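Local structure of uncharacterized protein (Exiguobacterium sibiricum, 3B77) at residues E79-G82 / D87-I90; E89-I94 / H98-V103; D14-D19 / L33-T38; S137-S142 / Q165-W170. The protein is of unknown function but contains a bacterial pleckstrin-homology domain joined to a helical region that probably drives oligomerisation. All coordinates share one frame; numbering follows the deposited sequence.

Contact 1 of 4, residues E79-G82 / D87-I90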
loop_
_atom_site.group_PDB
_atom_site.type_symbol
_atom_site.label_atom_id
_atom_site.label_comp_id
_atom_site.label_asym_id
_atom_site.label_seq_id
_atom_site.Cartn_x
_atom_site.Cartn_y
_atom_site.Cartn_z
ATOM N N GLU A 79 36.370 -32.316 36.820
ATOM C CA GLU A 79 37.142 -33.474 36.439
ATOM C C GLU A 79 37.875 -33.974 37.680
ATOM O O GLU A 79 38.579 -33.203 38.331
ATOM C CB GLU A 79 38.110 -33.069 35.330
ATOM C CG GLU A 79 38.877 -34.212 34.656
ATOM C CD GLU A 79 39.626 -33.744 33.407
ATOM O OE1 GLU A 79 38.951 -33.337 32.426
ATOM O OE2 GLU A 79 40.886 -33.776 33.421
ATOM N N THR A 80 37.690 -35.247 38.033
ATOM C CA THR A 80 38.295 -35.789 39.255
ATOM C C THR A 80 39.693 -36.279 38.953
ATOM O O THR A 80 40.122 -36.270 37.797
ATOM C CB THR A 80 37.483 -36.930 39.873
ATOM O OG1 THR A 80 37.549 -38.070 39.023
ATOM C CG2 THR A 80 36.042 -36.531 40.088
ATOM N N ALA A 81 40.392 -36.693 40.016
ATOM C CA ALA A 81 41.767 -37.207 39.952
ATOM C C ALA A 81 41.830 -38.734 39.923
ATOM O O ALA A 81 41.156 -39.411 40.698
ATOM C CB ALA A 81 42.564 -36.698 41.134
ATOM N N GLY A 82 42.664 -39.268 39.033
ATOM C CA GLY A 82 42.930 -40.704 38.985
ATOM C C GLY A 82 43.861 -41.105 40.121
ATOM O O GLY A 82 44.188 -40.289 40.997
ATOM N N ASP A 87 45.838 -33.599 41.047
ATOM C CA ASP A 87 44.866 -32.519 40.984
ATOM C C ASP A 87 43.483 -32.885 40.440
ATOM O O ASP A 87 43.303 -33.866 39.717
ATOM C CB ASP A 87 45.449 -31.380 40.141
ATOM C CG ASP A 87 45.775 -31.805 38.693
ATOM O OD1 ASP A 87 45.412 -32.920 38.266
ATOM O OD2 ASP A 87 46.397 -30.999 37.965
ATOM N N VAL A 88 42.510 -32.078 40.848
ATOM C CA VAL A 88 41.161 -32.092 40.290
ATOM C C VAL A 88 41.060 -30.785 39.497
ATOM O O VAL A 88 41.650 -29.790 39.878
ATOM C CB VAL A 88 40.073 -32.187 41.397
ATOM C CG1 VAL A 88 40.204 -33.475 42.150
ATOM C CG2 VAL A 88 40.134 -31.013 42.374
ATOM N N GLU A 89 40.346 -30.786 38.380
ATOM C CA GLU A 89 40.246 -29.601 37.532
ATOM C C GLU A 89 38.811 -29.119 37.458
ATOM O O GLU A 89 37.911 -29.897 37.175
ATOM C CB GLU A 89 40.761 -29.919 36.126
ATOM C CG GLU A 89 40.708 -28.746 35.147
ATOM C CD GLU A 89 40.671 -29.166 33.666
ATOM O OE1 GLU A 89 39.701 -29.828 33.235
ATOM O OE2 GLU A 89 41.594 -28.794 32.918
ATOM N N ILE A 90 38.605 -27.829 37.723
ATOM C CA ILE A 90 37.297 -27.174 37.584
ATOM C C ILE A 90 37.391 -26.214 36.410
ATOM O O ILE A 90 38.389 -25.518 36.232
ATOM C CB ILE A 90 36.854 -26.436 38.867
ATOM C CG1 ILE A 90 35.408 -25.937 38.732
ATOM C CG2 ILE A 90 37.807 -25.311 39.196
ATOM C CD1 ILE A 90 34.813 -25.439 40.035
#

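Contact 2 of 4, residues E89-I94 / H98-V103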
loop_
_atom_site.group_PDB
_atom_site.type_symbol
_atom_site.label_atom_id
_atom_site.label_comp_id
_atom_site.label_asym_id
_atom_site.label_seq_id
_atom_site.Cartn_x
_atom_site.Cartn_y
_atom_site.Cartn_z
ATOM N N GLU A 89 40.346 -30.786 38.380
ATOM C CA GLU A 89 40.246 -29.601 37.532
ATOM C C GLU A 89 38.811 -29.119 37.458
ATOM O O GLU A 89 37.911 -29.897 37.175
ATOM C CB GLU A 89 40.761 -29.919 36.126
ATOM C CG GLU A 89 40.708 -28.746 35.147
ATOM C CD GLU A 89 40.671 -29.166 33.666
ATOM O OE1 GLU A 89 39.701 -29.828 33.235
ATOM O OE2 GLU A 89 41.594 -28.794 32.918
ATOM N N ILE A 90 38.605 -27.829 37.723
ATOM C CA ILE A 90 37.297 -27.174 37.584
ATOM C C ILE A 90 37.391 -26.214 36.410
ATOM O O ILE A 90 38.389 -25.518 36.232
ATOM C CB ILE A 90 36.854 -26.436 38.867
ATOM C CG1 ILE A 90 35.408 -25.937 38.732
ATOM C CG2 ILE A 90 37.807 -25.311 39.196
ATOM C CD1 ILE A 90 34.813 -25.439 40.035
ATOM N N LYS A 91 36.364 -26.228 35.573
ATOM C CA LYS A 91 36.313 -25.372 34.415
ATOM C C LYS A 91 35.006 -24.599 34.357
ATOM O O LYS A 91 33.992 -25.014 34.907
ATOM C CB LYS A 91 36.421 -26.183 33.128
ATOM C CG LYS A 91 37.657 -27.049 32.955
ATOM C CD LYS A 91 37.481 -28.028 31.761
ATOM C CE LYS A 91 37.252 -27.295 30.408
ATOM N NZ LYS A 91 37.026 -28.216 29.229
ATOM N N PHE A 92 35.065 -23.464 33.673
ATOM C CA PHE A 92 33.907 -22.627 33.379
ATOM C C PHE A 92 34.321 -21.512 32.443
ATOM O O PHE A 92 35.501 -21.334 32.141
ATOM C CB PHE A 92 33.267 -22.039 34.639
ATOM C CG PHE A 92 34.208 -21.248 35.477
ATOM C CD1 PHE A 92 34.978 -21.867 36.452
ATOM C CD2 PHE A 92 34.326 -19.875 35.301
ATOM C CE1 PHE A 92 35.842 -21.132 37.212
ATOM C CE2 PHE A 92 35.176 -19.129 36.057
ATOM C CZ PHE A 92 35.944 -19.743 37.008
ATOM N N GLU A 93 33.316 -20.796 31.966
ATOM C CA GLU A 93 33.504 -19.646 31.124
ATOM C C GLU A 93 32.773 -18.499 31.780
ATOM O O GLU A 93 31.609 -18.624 32.162
ATOM C CB GLU A 93 32.956 -19.913 29.725
ATOM C CG GLU A 93 33.687 -21.064 28.999
ATOM C CD GLU A 93 33.211 -21.304 27.576
ATOM O OE1 GLU A 93 32.397 -20.495 27.051
ATOM O OE2 GLU A 93 33.677 -22.318 26.994
ATOM N N ILE A 94 33.476 -17.387 31.929
ATOM C CA ILE A 94 32.930 -16.194 32.575
ATOM C C ILE A 94 33.051 -15.058 31.560
ATOM O O ILE A 94 34.147 -14.737 31.088
ATOM C CB ILE A 94 33.621 -15.929 33.921
ATOM C CG1 ILE A 94 32.992 -14.728 34.595
ATOM C CG2 ILE A 94 35.135 -15.769 33.759
ATOM C CD1 ILE A 94 33.344 -14.650 36.047
ATOM N N HIS A 98 37.612 -18.554 29.031
ATOM C CA HIS A 98 37.773 -19.911 29.534
ATOM C C HIS A 98 38.621 -19.959 30.793
ATOM O O HIS A 98 39.694 -19.373 30.839
ATOM C CB HIS A 98 38.428 -20.780 28.452
ATOM C CG HIS A 98 37.537 -21.037 27.280
ATOM N ND1 HIS A 98 37.098 -20.027 26.446
ATOM C CD2 HIS A 98 36.973 -22.178 26.817
ATOM C CE1 HIS A 98 36.305 -20.536 25.518
ATOM N NE2 HIS A 98 36.212 -21.840 25.721
ATOM N N TYR A 99 38.125 -20.651 31.811
ATOM C CA TYR A 99 38.855 -20.838 33.044
ATOM C C TYR A 99 38.951 -22.298 33.332
ATOM O O TYR A 99 37.963 -23.002 33.322
ATOM C CB TYR A 99 38.195 -20.116 34.220
ATOM C CG TYR A 99 38.709 -18.716 34.367
ATOM C CD1 TYR A 99 38.208 -17.678 33.588
ATOM C CD2 TYR A 99 39.734 -18.428 35.246
ATOM C CE1 TYR A 99 38.705 -16.375 33.706
ATOM C CE2 TYR A 99 40.244 -17.130 35.369
ATOM C CZ TYR A 99 39.728 -16.111 34.598
ATOM O OH TYR A 99 40.255 -14.846 34.720
ATOM N N SER A 100 40.178 -22.745 33.550
ATOM C CA SER A 100 40.465 -24.098 33.931
ATOM C C SER A 100 41.400 -23.980 35.116
ATOM O O SER A 100 42.488 -23.448 34.978
ATOM C CB SER A 100 41.143 -24.823 32.785
ATOM O OG SER A 100 41.617 -26.084 33.226
ATOM N N ILE A 101 40.974 -24.458 36.279
ATOM C CA ILE A 101 41.771 -24.330 37.498
ATOM C C ILE A 101 42.054 -25.700 38.091
ATOM O O ILE A 101 41.123 -26.452 38.369
ATOM C CB ILE A 101 41.047 -23.441 38.543
ATOM C CG1 ILE A 101 40.636 -22.092 37.913
ATOM C CG2 ILE A 101 41.935 -23.224 39.762
ATOM C CD1 ILE A 101 39.733 -21.250 38.789
ATOM N N ASP A 102 43.342 -26.013 38.261
ATOM C CA ASP A 102 43.799 -27.285 38.860
ATOM C C ASP A 102 43.983 -27.109 40.354
ATOM O O ASP A 102 44.608 -26.149 40.783
ATOM C CB ASP A 102 45.115 -27.745 38.239
ATOM C CG ASP A 102 44.936 -28.287 36.828
ATOM O OD1 ASP A 102 44.045 -29.144 36.632
ATOM O OD2 ASP A 102 45.690 -27.879 35.921
ATOM N N VAL A 103 43.432 -28.032 41.137
ATOM C CA VAL A 103 43.422 -27.915 42.583
ATOM C C VAL A 103 43.877 -29.228 43.225
ATOM O O VAL A 103 43.544 -30.317 42.747
ATOM C CB VAL A 103 42.010 -27.543 43.108
ATOM C CG1 VAL A 103 42.024 -27.322 44.597
ATOM C CG2 VAL A 103 41.502 -26.315 42.424
#

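Contact 3 of 4, residues D14-D19 / L33-T38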
loop_
_atom_site.group_PDB
_atom_site.type_symbol
_atom_site.label_atom_id
_atom_site.label_comp_id
_atom_site.label_asym_id
_atom_site.label_seq_id
_atom_site.Cartn_x
_atom_site.Cartn_y
_atom_site.Cartn_z
ATOM N N ASP A 14 42.048 -12.711 54.670
ATOM C CA ASP A 14 42.637 -11.372 54.862
ATOM C C ASP A 14 44.154 -11.298 54.657
ATOM O O ASP A 14 44.687 -10.217 54.441
ATOM C CB ASP A 14 42.233 -10.771 56.211
ATOM C CG ASP A 14 42.526 -11.685 57.373
ATOM O OD1 ASP A 14 43.409 -12.568 57.258
ATOM O OD2 ASP A 14 41.861 -11.512 58.418
ATOM N N LYS A 15 44.828 -12.443 54.691
ATOM C CA LYS A 15 46.258 -12.535 54.436
ATOM C C LYS A 15 46.582 -12.701 52.953
ATOM O O LYS A 15 47.750 -12.732 52.579
ATOM C CB LYS A 15 46.842 -13.755 55.162
ATOM C CG LYS A 15 46.584 -13.826 56.668
ATOM C CD LYS A 15 47.128 -15.147 57.248
ATOM C CE LYS A 15 46.809 -15.315 58.736
ATOM N NZ LYS A 15 45.348 -15.315 59.031
ATOM N N ALA A 16 45.560 -12.848 52.114
ATOM C CA ALA A 16 45.758 -13.082 50.678
ATOM C C ALA A 16 45.890 -11.785 49.916
ATOM O O ALA A 16 45.269 -10.784 50.271
ATOM C CB ALA A 16 44.605 -13.889 50.122
ATOM N N ALA A 17 46.689 -11.818 48.855
ATOM C CA ALA A 17 46.885 -10.651 47.999
ATOM C C ALA A 17 45.539 -10.149 47.436
ATOM O O ALA A 17 45.307 -8.948 47.335
ATOM C CB ALA A 17 47.867 -10.975 46.867
ATOM N N ALA A 18 44.655 -11.091 47.111
ATOM C CA ALA A 18 43.344 -10.805 46.548
ATOM C C ALA A 18 42.450 -9.920 47.435
ATOM O O ALA A 18 41.638 -9.169 46.921
ATOM C CB ALA A 18 42.640 -12.118 46.229
ATOM N N ASP A 19 42.615 -9.997 48.751
ATOM C CA ASP A 19 41.764 -9.261 49.694
ATOM C C ASP A 19 41.902 -7.749 49.539
ATOM O O ASP A 19 40.992 -7.009 49.869
ATOM C CB ASP A 19 42.103 -9.681 51.135
ATOM C CG ASP A 19 40.989 -9.360 52.149
ATOM O OD1 ASP A 19 39.878 -9.911 52.028
ATOM O OD2 ASP A 19 41.237 -8.609 53.119
ATOM N N LEU A 33 38.608 -19.101 47.782
ATOM C CA LEU A 33 39.882 -18.628 47.268
ATOM C C LEU A 33 40.755 -19.836 46.983
ATOM O O LEU A 33 40.798 -20.792 47.769
ATOM C CB LEU A 33 40.538 -17.662 48.253
ATOM C CG LEU A 33 41.872 -16.977 47.924
ATOM C CD1 LEU A 33 41.875 -16.190 46.644
ATOM C CD2 LEU A 33 42.196 -16.063 49.050
ATOM N N ILE A 34 41.379 -19.809 45.813
ATOM C CA ILE A 34 42.299 -20.831 45.367
ATOM C C ILE A 34 43.565 -20.075 45.034
ATOM O O ILE A 34 43.551 -19.122 44.237
ATOM C CB ILE A 34 41.812 -21.543 44.101
ATOM C CG1 ILE A 34 40.536 -22.343 44.389
ATOM C CG2 ILE A 34 42.925 -22.439 43.537
ATOM C CD1 ILE A 34 39.849 -22.885 43.159
ATOM N N LYS A 35 44.648 -20.462 45.694
ATOM C CA LYS A 35 45.925 -19.825 45.483
ATOM C C LYS A 35 46.899 -20.846 44.915
ATOM O O LYS A 35 47.034 -21.942 45.422
ATOM C CB LYS A 35 46.456 -19.213 46.789
ATOM C CG LYS A 35 47.574 -18.161 46.574
ATOM C CD LYS A 35 48.246 -17.719 47.889
ATOM C CE LYS A 35 47.304 -16.932 48.822
ATOM N NZ LYS A 35 47.944 -16.631 50.160
ATOM N N SER A 36 47.521 -20.468 43.816
ATOM C CA SER A 36 48.595 -21.203 43.205
ATOM C C SER A 36 49.869 -20.335 43.256
ATOM O O SER A 36 49.873 -19.178 43.710
ATOM C CB SER A 36 48.215 -21.572 41.771
ATOM O OG SER A 36 49.196 -21.185 40.814
ATOM N N LYS A 37 50.960 -20.925 42.801
ATOM C CA LYS A 37 52.250 -20.255 42.733
ATOM C C LYS A 37 52.188 -19.047 41.813
ATOM O O LYS A 37 52.852 -18.046 42.063
ATOM C CB LYS A 37 53.295 -21.260 42.217
ATOM C CG LYS A 37 54.701 -20.727 41.944
ATOM C CD LYS A 37 55.638 -21.856 41.481
ATOM C CE LYS A 37 55.875 -22.922 42.576
ATOM N NZ LYS A 37 56.970 -23.905 42.256
ATOM N N THR A 38 51.384 -19.149 40.757
ATOM C CA THR A 38 51.296 -18.123 39.720
ATOM C C THR A 38 49.979 -17.330 39.693
ATOM O O THR A 38 49.940 -16.210 39.204
ATOM C CB THR A 38 51.536 -18.762 38.312
ATOM O OG1 THR A 38 50.783 -19.977 38.182
ATOM C CG2 THR A 38 53.003 -19.092 38.117
#

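Contact 4 of 4, residues S137-S142 / Q165-W170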
loop_
_atom_site.group_PDB
_atom_site.type_symbol
_atom_site.label_atom_id
_atom_site.label_comp_id
_atom_site.label_asym_id
_atom_site.label_seq_id
_atom_site.Cartn_x
_atom_site.Cartn_y
_atom_site.Cartn_z
ATOM N N SER A 137 9.079 -8.756 25.368
ATOM C CA SER A 137 7.976 -9.147 24.508
ATOM C C SER A 137 6.653 -8.707 25.060
ATOM O O SER A 137 5.770 -8.341 24.283
ATOM C CB SER A 137 7.956 -10.669 24.298
ATOM O OG SER A 137 9.124 -11.094 23.615
ATOM N N SER A 138 6.485 -8.786 26.385
ATOM C CA SER A 138 5.230 -8.337 26.995
ATOM C C SER A 138 5.068 -6.839 26.793
ATOM O O SER A 138 3.926 -6.344 26.669
ATOM C CB SER A 138 5.131 -8.688 28.508
ATOM O OG SER A 138 5.298 -10.091 28.730
ATOM N N LEU A 139 6.194 -6.118 26.775
ATOM C CA LEU A 139 6.141 -4.657 26.647
ATOM C C LEU A 139 5.613 -4.274 25.271
ATOM O O LEU A 139 4.701 -3.441 25.119
ATOM C CB LEU A 139 7.472 -3.984 27.014
ATOM C CG LEU A 139 7.357 -2.448 27.062
ATOM C CD1 LEU A 139 8.387 -1.792 27.938
ATOM C CD2 LEU A 139 7.393 -1.860 25.642
ATOM N N ASN A 140 6.123 -4.957 24.273
ATOM C CA ASN A 140 5.600 -4.812 22.924
ATOM C C ASN A 140 4.127 -5.205 22.829
ATOM O O ASN A 140 3.329 -4.493 22.225
ATOM C CB ASN A 140 6.439 -5.628 21.966
ATOM C CG ASN A 140 7.919 -5.140 21.907
ATOM O OD1 ASN A 140 8.212 -3.958 22.151
ATOM N ND2 ASN A 140 8.839 -6.056 21.612
ATOM N N HIS A 141 3.727 -6.329 23.400
ATOM C CA HIS A 141 2.312 -6.689 23.221
ATOM C C HIS A 141 1.403 -5.557 23.739
ATOM O O HIS A 141 0.393 -5.244 23.106
ATOM C CB HIS A 141 1.975 -8.061 23.843
ATOM C CG HIS A 141 2.764 -9.186 23.249
ATOM N ND1 HIS A 141 2.866 -9.377 21.890
ATOM C CD2 HIS A 141 3.518 -10.154 23.824
ATOM C CE1 HIS A 141 3.657 -10.410 21.651
ATOM N NE2 HIS A 141 4.061 -10.899 22.808
ATOM N N SER A 142 1.759 -4.919 24.856
ATOM C CA SER A 142 0.972 -3.775 25.339
ATOM C C SER A 142 0.964 -2.581 24.354
ATOM O O SER A 142 -0.050 -1.926 24.137
ATOM C CB SER A 142 1.466 -3.282 26.729
ATOM O OG SER A 142 1.278 -4.211 27.764
ATOM N N GLN A 165 7.025 6.939 31.889
ATOM C CA GLN A 165 7.558 6.430 33.147
ATOM C C GLN A 165 7.287 4.937 33.267
ATOM O O GLN A 165 8.233 4.158 33.343
ATOM C CB GLN A 165 6.972 7.153 34.381
ATOM C CG GLN A 165 7.876 6.893 35.611
ATOM C CD GLN A 165 9.249 7.554 35.467
ATOM O OE1 GLN A 165 9.338 8.790 35.357
ATOM N NE2 GLN A 165 10.318 6.741 35.409
ATOM N N GLU A 166 6.001 4.537 33.249
ATOM C CA GLU A 166 5.665 3.099 33.251
ATOM C C GLU A 166 6.620 2.321 32.320
ATOM O O GLU A 166 7.255 1.368 32.722
ATOM C CB GLU A 166 4.231 2.841 32.823
ATOM C CG GLU A 166 3.179 3.284 33.823
ATOM C CD GLU A 166 3.439 2.831 35.245
ATOM O OE1 GLU A 166 3.978 1.728 35.516
ATOM O OE2 GLU A 166 3.112 3.637 36.104
ATOM N N SER A 167 6.750 2.717 31.080
ATOM C CA SER A 167 7.665 1.957 30.203
ATOM C C SER A 167 9.061 1.890 30.810
ATOM O O SER A 167 9.632 0.807 30.937
ATOM C CB SER A 167 7.676 2.557 28.801
ATOM O OG SER A 167 8.657 1.957 28.007
ATOM N N PHE A 168 9.588 3.033 31.247
ATOM C CA PHE A 168 10.898 3.091 31.860
ATOM C C PHE A 168 11.033 2.167 33.044
ATOM O O PHE A 168 11.986 1.373 33.111
ATOM C CB PHE A 168 11.289 4.530 32.276
ATOM C CG PHE A 168 12.748 4.653 32.687
ATOM C CD1 PHE A 168 13.745 4.474 31.752
ATOM C CD2 PHE A 168 13.103 4.890 33.998
ATOM C CE1 PHE A 168 15.081 4.535 32.131
ATOM C CE2 PHE A 168 14.386 4.972 34.378
ATOM C CZ PHE A 168 15.397 4.785 33.459
ATOM N N ASP A 169 10.101 2.263 33.979
ATOM C CA ASP A 169 10.113 1.393 35.144
ATOM C C ASP A 169 10.121 -0.094 34.823
ATOM O O ASP A 169 10.764 -0.865 35.512
ATOM C CB ASP A 169 8.898 1.679 36.045
ATOM C CG ASP A 169 9.008 3.032 36.753
ATOM O OD1 ASP A 169 10.188 3.519 36.870
ATOM O OD2 ASP A 169 7.946 3.588 37.223
ATOM N N TRP A 170 9.314 -0.492 33.863
ATOM C CA TRP A 170 9.248 -1.860 33.456
ATOM C C TRP A 170 10.620 -2.270 32.840
ATOM O O TRP A 170 11.220 -3.248 33.245
ATOM C CB TRP A 170 8.117 -1.999 32.434
ATOM C CG TRP A 170 7.962 -3.373 31.882
ATOM C CD1 TRP A 170 8.643 -3.895 30.854
ATOM C CD2 TRP A 170 7.094 -4.407 32.362
ATOM N NE1 TRP A 170 8.266 -5.189 30.636
ATOM C CE2 TRP A 170 7.301 -5.535 31.535
ATOM C CE3 TRP A 170 6.168 -4.492 33.401
ATOM C CZ2 TRP A 170 6.643 -6.754 31.735
ATOM C CZ3 TRP A 170 5.484 -5.691 33.589
ATOM C CH2 TRP A 170 5.737 -6.812 32.773
#

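Contact 1 of 4, residues E79-G82 / D87-I90
Glu-79 and Glu-89 form an antiparallel hydrogen-bonded pair where the beta hairpin of strands 73-79 and 87-94 opens into its connecting loop, in the three-stranded sheet of the PH domain. The sounder bond runs from Glu-89 N to Glu-79 O, 3.0 Å long and fairly straight at 156°; the return bond, from Glu-79 N to Glu-89 O at 2.9 Å, is bent and weak. Both side chains leave the same face of the sheet. Each has CG turned anti to the backbone N (chi1 -172° in Glu-79), and the extended chains cross obliquely, bringing Glu-79 OE1 to 3.7 Å from Glu-89 OE1. Such closeness of like charges would probably favour proton uptake by one of them, although both residues keep some access to solvent. Ser-100 supplies a hydrogen bond to Glu-89 OE2, while Glu-79 packs on Lys-60 of a second subunit, with one of whose strands it also pairs, so that the sheet continues across the interface. Val-88, a branched residue suited to a buried strand position, sets its CB 3.6 Å from Glu-79 O and rests on Val-111 of helix 108-146. Its CG1 lies 4.1 Å from Ala-81 CB. Ala-81 points at the facing strand, where a methyl is small enough for close approach: its CB stands 3.3 Å from Asp-87 O.

Contact 2 of 4, residues E89-I94 / H98-V103
Phe-92 and Tyr-99 carry rings whose planes differ by only 5°, yet the two are slid so far apart, with centroids separated by 5.5 Å, that they barely overlap. One face of the Phe-92 ring is covered instead by Tyr-99 CB, a CH-pi contact 3.7 Å from the ring centroid. Phe-92 makes this possible by holding CG between its backbone N and carbonyl carbon (chi1 56°), which swings the ring across to the neighbouring strand. On the same buried face of the sheet Ile-94 CG2 meets Tyr-99 CD1 at 3.6 Å, and Ile-90 and Ile-101 lie side by side, CG2 of the former against CB of the latter; these apolar residues look toward helix 108-146 and the other sheet. The opposite face is polar. Glu-93 runs alongside His-98 with its CG and CD over the imidazole face, an approach too poorly angled for its carboxylate to hydrogen-bond to the ring. Ser-100 OG does donate to Glu-89 OE2, at 2.7 Å, arriving from above the carboxylate, 55° out of its plane. Asp-102 OD1, a like charge, stands 4.5 Å from Glu-89 OE2. If Glu-89 were replaced by alanine, Ser-100 OG would probably lose this acceptor and Asp-102 OD1 the cover of CG, only CB remaining beside it. Four backbone bonds, reciprocal between Ile-90 and Ile-101 and between Phe-92 and Tyr-99, bind the strands into the antiparallel hairpin that precedes the C-terminal helix in the PH fold.

Contact 3 of 4, residues D14-D19 / L33-T38
Leu-33 reaches from strand 30-35 to Ala-16 and Ala-18 in the loop that follows strand 6-7. Its CB is directed at this loop, and a chi1 of -178° carries CG onward, pointing away from the residue's own N, so that the fork of the side chain opens onto the two alanines. Each branch takes one of them. CD2 presses on Ala-16 CB at 3.4 Å, a tight methyl contact, whereas CD1 sits more easily at 4.2 Å from Ala-18 CB. A single turn, with Asp-19 N bonded to Ala-16 O at 3.2 Å, carries the chain from one alanine to the other. Alanine suits both places: a methyl fills the space over the leucine, and the backbones still stand well apart, with Ala-16 CA 8.5 Å from Lys-35 CA. Lys-35 lies at the edge of the patch, its CE 4.3 Å from Ala-16 CB and its NZ 4.2 Å from Ala-16 CA, a loose contact made by the end of the chain. Glu-40 on the adjacent strand borders Leu-33 and accepts a hydrogen bond from Ala-18 N, which helps fix the loop. Ile-34, between Leu-33 and Lys-35, packs instead on Ile-101 and Val-103 inside the two-sheet PH fold, so the loop covers the outer side of its sheet. With no hydrogen bond passing directly between the two segments, their contact depends on shape and on exclusion of water from buried methyls.

Contact 4 of 4, residues S137-S142 / Q165-W170
The helical segments carrying Leu-139 and Ser-167 run antiparallel, their directions 164° apart, and their axes come no nearer than 11.4 Å. Leu-139 and Ser-167 mark the closest backbone approach, with CA atoms 7.7 Å apart. So broad a spacing suits a large side chain, and Trp-170 spans it. A chi1 of 178° sends its indole out from its own helix, away from the backbone N, to the facing one, while Leu-139 comes the other way, the two sliding past each other. Leu-139 CD1 touches Trp-170 CD1 at 3.6 Å, and Leu-139 CB lies 3.9 Å from Trp-170 NE1. Farther along the indole, Trp-170 CZ2 meets Ser-138 CB at 4.1 Å, a place where a small residue lets the six-membered ring lie close to the helix. The segments belong to the long helical hairpin of helices 108-146 and 156-178, in the YvbH-like region whose name implies oligomerisation; neighbouring subunits indeed pack on it here. Trp-170 is buried, and its NE1 is satisfied by Ala-135 O, one turn before Leu-139. Replacing Trp-170 by an alanine would probably open a gap beside Leu-139 and Ser-138 and deprive Ala-135 O of its indole partner. Serine suits the places of Ser-138 and Ser-167, being small enough for close packing and able to bond through OG. Ser-138 OG bonds to Phe-134 O and to Ser-167 OG of a second subunit, and Ser-167 OG bonds to Ser-138 OG of a third, while Leu-139 CD1 packs 3.8 Å from Ser-167 OG of its own chain.

Overall arrangement
Along the chain, contact 3 closes first, contacts 1 and 2 follow on the shared strand 87-94, and contact 4 comes last. Contacts 1 and 2, with centres about 11 Å apart, join the successive strands 73-79, 87-94 and 97-104 into one sheet. Contact 3 belongs to the other sheet, its centre about 16 Å from that of contact 2; contacts 2 and 3 touch through the apolar side chains between the two sheets. Helix 108-146 leaves this PH domain to form half of contact 4, whose centre lies about 39 Å from that of contact 2. Contacts 1 and 4 both touch other subunits, so the sheet and the helical hairpin each contribute to the twelve-chain assembly.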